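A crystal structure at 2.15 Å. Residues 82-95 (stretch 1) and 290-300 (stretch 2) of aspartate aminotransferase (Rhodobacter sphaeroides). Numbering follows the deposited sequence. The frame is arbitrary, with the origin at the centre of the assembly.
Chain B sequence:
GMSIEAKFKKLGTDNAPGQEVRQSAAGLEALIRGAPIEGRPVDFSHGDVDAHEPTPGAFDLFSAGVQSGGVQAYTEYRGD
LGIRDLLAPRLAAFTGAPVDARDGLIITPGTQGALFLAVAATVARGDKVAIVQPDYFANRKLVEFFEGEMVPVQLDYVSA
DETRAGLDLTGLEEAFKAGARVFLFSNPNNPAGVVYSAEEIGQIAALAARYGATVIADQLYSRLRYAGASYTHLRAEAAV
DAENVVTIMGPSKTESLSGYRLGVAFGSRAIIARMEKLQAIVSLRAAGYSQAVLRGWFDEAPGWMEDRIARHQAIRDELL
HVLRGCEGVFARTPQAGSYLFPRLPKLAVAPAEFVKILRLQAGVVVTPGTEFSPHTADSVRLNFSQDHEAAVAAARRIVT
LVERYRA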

# COMPACT_ATOMS: atom_id res chain seq x y z
N GLY B 82 6.13 -14.04 -13.95
CA GLY B 82 6.60 -13.72 -15.31
C GLY B 82 7.26 -12.33 -15.41
O GLY B 82 8.28 -12.18 -16.08
N ILE B 83 6.72 -11.35 -14.70
CA ILE B 83 7.23 -9.99 -14.75
C ILE B 83 8.52 -9.89 -13.93
O ILE B 83 9.50 -9.27 -14.36
CB ILE B 83 6.14 -8.96 -14.30
CG1 ILE B 83 4.96 -9.00 -15.29
CG2 ILE B 83 6.71 -7.53 -14.26
CD1 ILE B 83 3.75 -8.27 -14.84
N ARG B 84 8.56 -10.56 -12.79
CA ARG B 84 9.82 -10.63 -12.05
C ARG B 84 10.97 -11.27 -12.86
O ARG B 84 12.08 -10.73 -12.90
CB ARG B 84 9.63 -11.36 -10.74
CG ARG B 84 9.05 -10.48 -9.69
CD ARG B 84 9.05 -11.17 -8.38
NE ARG B 84 7.98 -12.15 -8.30
CZ ARG B 84 8.09 -13.43 -7.88
NH1 ARG B 84 9.26 -13.96 -7.48
NH2 ARG B 84 6.99 -14.18 -7.84
N ASP B 85 10.67 -12.37 -13.56
CA ASP B 85 11.63 -13.00 -14.45
C ASP B 85 12.09 -12.10 -15.61
O ASP B 85 13.24 -12.17 -16.02
CB ASP B 85 11.06 -14.32 -15.01
CG ASP B 85 10.98 -15.43 -13.96
OD1 ASP B 85 11.67 -15.34 -12.90
OD2 ASP B 85 10.25 -16.42 -14.21
N LEU B 86 11.19 -11.29 -16.16
CA LEU B 86 11.56 -10.29 -17.18
C LEU B 86 12.45 -9.20 -16.56
O LEU B 86 13.40 -8.75 -17.17
CB LEU B 86 10.34 -9.62 -17.80
CG LEU B 86 9.78 -10.10 -19.14
CD1 LEU B 86 8.51 -9.27 -19.45
CD2 LEU B 86 10.81 -9.99 -20.32
N LEU B 87 12.10 -8.75 -15.36
CA LEU B 87 12.74 -7.55 -14.79
C LEU B 87 14.15 -7.80 -14.26
O LEU B 87 15.03 -6.95 -14.40
CB LEU B 87 11.88 -6.94 -13.70
CG LEU B 87 10.65 -6.12 -14.09
CD1 LEU B 87 10.04 -5.52 -12.76
CD2 LEU B 87 10.96 -5.02 -15.07
N ALA B 88 14.37 -8.98 -13.67
CA ALA B 88 15.62 -9.27 -12.95
C ALA B 88 16.87 -9.05 -13.82
O ALA B 88 17.84 -8.39 -13.37
CB ALA B 88 15.59 -10.72 -12.37
N PRO B 89 16.87 -9.58 -15.09
CA PRO B 89 18.00 -9.31 -16.00
C PRO B 89 18.18 -7.83 -16.31
O PRO B 89 19.31 -7.35 -16.37
CB PRO B 89 17.64 -10.10 -17.27
CG PRO B 89 16.70 -11.15 -16.82
CD PRO B 89 15.93 -10.56 -15.66
N ARG B 90 17.08 -7.10 -16.42
CA ARG B 90 17.14 -5.66 -16.72
C ARG B 90 17.72 -4.87 -15.55
O ARG B 90 18.60 -4.02 -15.73
CB ARG B 90 15.76 -5.14 -17.10
CG ARG B 90 15.13 -5.90 -18.27
CD ARG B 90 13.88 -5.30 -18.75
NE ARG B 90 13.29 -6.13 -19.81
CZ ARG B 90 12.05 -6.00 -20.29
NH1 ARG B 90 11.19 -5.09 -19.81
NH2 ARG B 90 11.64 -6.83 -21.23
N LEU B 91 17.24 -5.19 -14.35
CA LEU B 91 17.73 -4.57 -13.14
C LEU B 91 19.16 -5.01 -12.81
O LEU B 91 19.92 -4.24 -12.24
CB LEU B 91 16.80 -4.91 -11.96
CG LEU B 91 15.41 -4.30 -12.00
CD1 LEU B 91 14.48 -4.95 -10.93
CD2 LEU B 91 15.45 -2.75 -11.83
N ALA B 92 19.53 -6.25 -13.19
CA ALA B 92 20.93 -6.71 -13.09
C ALA B 92 21.88 -5.91 -13.99
O ALA B 92 22.96 -5.49 -13.56
CB ALA B 92 21.06 -8.26 -13.39
N ALA B 93 21.47 -5.74 -15.25
CA ALA B 93 22.24 -4.97 -16.23
C ALA B 93 22.37 -3.51 -15.80
O ALA B 93 23.45 -2.97 -15.83
CB ALA B 93 21.58 -5.06 -17.61
N PHE B 94 21.27 -2.93 -15.32
CA PHE B 94 21.26 -1.53 -14.85
C PHE B 94 22.21 -1.29 -13.69
O PHE B 94 23.03 -0.38 -13.75
CB PHE B 94 19.84 -1.09 -14.46
CG PHE B 94 19.76 0.36 -14.07
CD1 PHE B 94 20.15 1.36 -14.97
CD2 PHE B 94 19.41 0.74 -12.77
CE1 PHE B 94 20.10 2.70 -14.60
CE2 PHE B 94 19.37 2.07 -12.41
CZ PHE B 94 19.72 3.06 -13.31
N THR B 95 22.13 -2.12 -12.66
CA THR B 95 22.93 -1.94 -11.42
C THR B 95 24.32 -2.63 -11.45
O THR B 95 25.14 -2.40 -10.57
CB THR B 95 22.17 -2.46 -10.19
OG1 THR B 95 21.87 -3.87 -10.34
CG2 THR B 95 20.88 -1.68 -9.98
N SER B 290 -1.86 -3.01 -12.66
CA SER B 290 -0.72 -2.07 -12.75
C SER B 290 0.56 -2.79 -13.09
O SER B 290 1.37 -2.27 -13.85
CB SER B 290 -0.52 -1.29 -11.44
OG SER B 290 -1.48 -0.27 -11.30
N GLN B 291 0.74 -3.99 -12.54
CA GLN B 291 2.01 -4.71 -12.68
C GLN B 291 2.41 -4.89 -14.15
O GLN B 291 3.56 -4.70 -14.50
CB GLN B 291 1.95 -6.05 -11.97
CG GLN B 291 2.05 -5.95 -10.45
CD GLN B 291 2.10 -7.29 -9.79
OE1 GLN B 291 2.87 -8.15 -10.20
NE2 GLN B 291 1.26 -7.51 -8.76
N ALA B 292 1.40 -5.12 -15.01
CA ALA B 292 1.59 -5.31 -16.42
C ALA B 292 2.39 -4.22 -17.11
O ALA B 292 3.04 -4.52 -18.10
CB ALA B 292 0.16 -5.48 -17.16
N VAL B 293 2.33 -2.95 -16.63
CA VAL B 293 3.09 -1.88 -17.31
C VAL B 293 4.61 -2.06 -17.17
O VAL B 293 5.37 -1.57 -18.02
CB VAL B 293 2.71 -0.44 -16.83
CG1 VAL B 293 1.18 -0.22 -16.93
CG2 VAL B 293 3.24 -0.18 -15.42
N LEU B 294 5.03 -2.81 -16.15
CA LEU B 294 6.45 -3.10 -15.93
C LEU B 294 7.06 -4.00 -16.98
O LEU B 294 8.28 -4.06 -17.09
CB LEU B 294 6.67 -3.75 -14.54
CG LEU B 294 6.30 -2.87 -13.34
CD1 LEU B 294 6.36 -3.67 -12.05
CD2 LEU B 294 7.23 -1.65 -13.27
N ARG B 295 6.22 -4.68 -17.79
CA ARG B 295 6.74 -5.44 -18.94
C ARG B 295 7.52 -4.55 -19.94
O ARG B 295 8.43 -5.04 -20.65
CB ARG B 295 5.60 -6.18 -19.65
CG ARG B 295 4.92 -7.24 -18.79
CD ARG B 295 4.00 -8.19 -19.63
NE ARG B 295 3.51 -9.31 -18.81
CZ ARG B 295 2.32 -9.36 -18.19
NH1 ARG B 295 1.42 -8.36 -18.30
NH2 ARG B 295 2.01 -10.42 -17.44
N GLY B 296 7.19 -3.25 -19.95
CA GLY B 296 7.87 -2.26 -20.79
C GLY B 296 9.06 -1.54 -20.13
O GLY B 296 9.75 -0.76 -20.80
N TRP B 297 9.27 -1.76 -18.83
CA TRP B 297 10.24 -1.00 -18.06
C TRP B 297 11.65 -1.45 -18.42
O TRP B 297 11.95 -2.67 -18.39
CB TRP B 297 9.99 -1.16 -16.55
CG TRP B 297 10.81 -0.21 -15.67
CD1 TRP B 297 11.24 1.05 -16.00
CD2 TRP B 297 11.22 -0.43 -14.30
NE1 TRP B 297 11.93 1.61 -14.93
CE2 TRP B 297 11.93 0.72 -13.89
CE3 TRP B 297 11.08 -1.49 -13.42
CZ2 TRP B 297 12.49 0.83 -12.62
CZ3 TRP B 297 11.66 -1.39 -12.16
CH2 TRP B 297 12.34 -0.24 -11.77
N PHE B 298 12.49 -0.48 -18.78
CA PHE B 298 13.85 -0.71 -19.33
C PHE B 298 13.85 -1.31 -20.74
O PHE B 298 14.88 -1.75 -21.23
CB PHE B 298 14.72 -1.56 -18.37
CG PHE B 298 15.24 -0.81 -17.21
CD1 PHE B 298 16.33 0.03 -17.34
CD2 PHE B 298 14.64 -0.93 -15.97
CE1 PHE B 298 16.82 0.74 -16.27
CE2 PHE B 298 15.13 -0.24 -14.89
CZ PHE B 298 16.21 0.60 -15.04
N ASP B 299 12.70 -1.30 -21.41
CA ASP B 299 12.63 -1.77 -22.78
C ASP B 299 11.86 -0.75 -23.63
O ASP B 299 11.15 -1.11 -24.56
CB ASP B 299 11.95 -3.14 -22.82
CG ASP B 299 12.02 -3.80 -24.20
OD1 ASP B 299 13.06 -3.69 -24.87
OD2 ASP B 299 11.01 -4.40 -24.62
N GLU B 300 12.08 0.53 -23.34
CA GLU B 300 11.41 1.60 -24.04
C GLU B 300 12.08 1.76 -25.41
O GLU B 300 13.19 1.27 -25.63
CB GLU B 300 11.50 2.92 -23.24
CG GLU B 300 10.86 2.85 -21.82
CD GLU B 300 11.77 2.22 -20.75
OE1 GLU B 300 12.93 1.85 -21.06
OE2 GLU B 300 11.36 2.13 -19.57
O HOH W 1 9.51 -6.14 -23.07

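Stretch 1 is helical throughout, with a kink at Pro-89, whose nitrogen carries no hydrogen to bond the preceding turn. Stretch 2 is more irregular: a 3-10 segment at 294-296 leads into a type II turn from Gly-296 to Asp-299, closed by Asp-299 N to Gly-296 O at 3.1 Å. The two run in the same general sense, since Ile-83 CA lies 6.2 Å from Arg-295 CA and Arg-90 CA 6.5 Å from Phe-298 CA. Together they bury 649 Å², both sides summed.

The hydrogen bonds across the contact come from one side chain. Arg-90, extended at chi2 and chi3, sends NH1 to Arg-295 O (2.9 Å, 170° at the hydrogen) and to Trp-297 O (2.9 Å, 151°). Both acceptors lie near the guanidinium plane, so the N-H groups are well aimed; neither carbonyl accepts a backbone hydrogen bond within its own stretch, and Arg-90 supplies a donor to each. A water extends this network, accepting from Arg-90 NH2 (2.9 Å) and donating to Arg-295 O (2.9 Å) and Asp-299 OD2 (2.8 Å).

The direct charge pairing is looser. Arg-90 NH2 and Asp-299 OD2 are 4.2 Å apart, and the oxygen sits well out of the guanidinium plane; the attraction is electrostatic, without a direct hydrogen bond.

Apolar side chains facing stretch 2 make van der Waals contacts that shield nonpolar surface from solvent. Ile-83 CG2 meets Leu-294 CB at 3.8 Å. The CB atoms of Leu-87 and Leu-91 point sideways, but their ends come nearer: Leu-87 CD2 reaches Trp-297 CE3 at 3.9 Å, and Leu-91 CD2 lies 4.0 Å from both Trp-297 CH2 and Phe-298 CE2.

Separately, Ile-83 CD1 packs over the Arg-295 guanidinium face, where no N-H points, 3.8 Å from NH2.

The aromatic pair, Phe-94 and Phe-298, is oblique: centroids 5.0 Å apart, planes at 46°, with Phe-298 CE1 over one Phe-94 face, in van der Waals contact 3.6 Å from Phe-94 CD1.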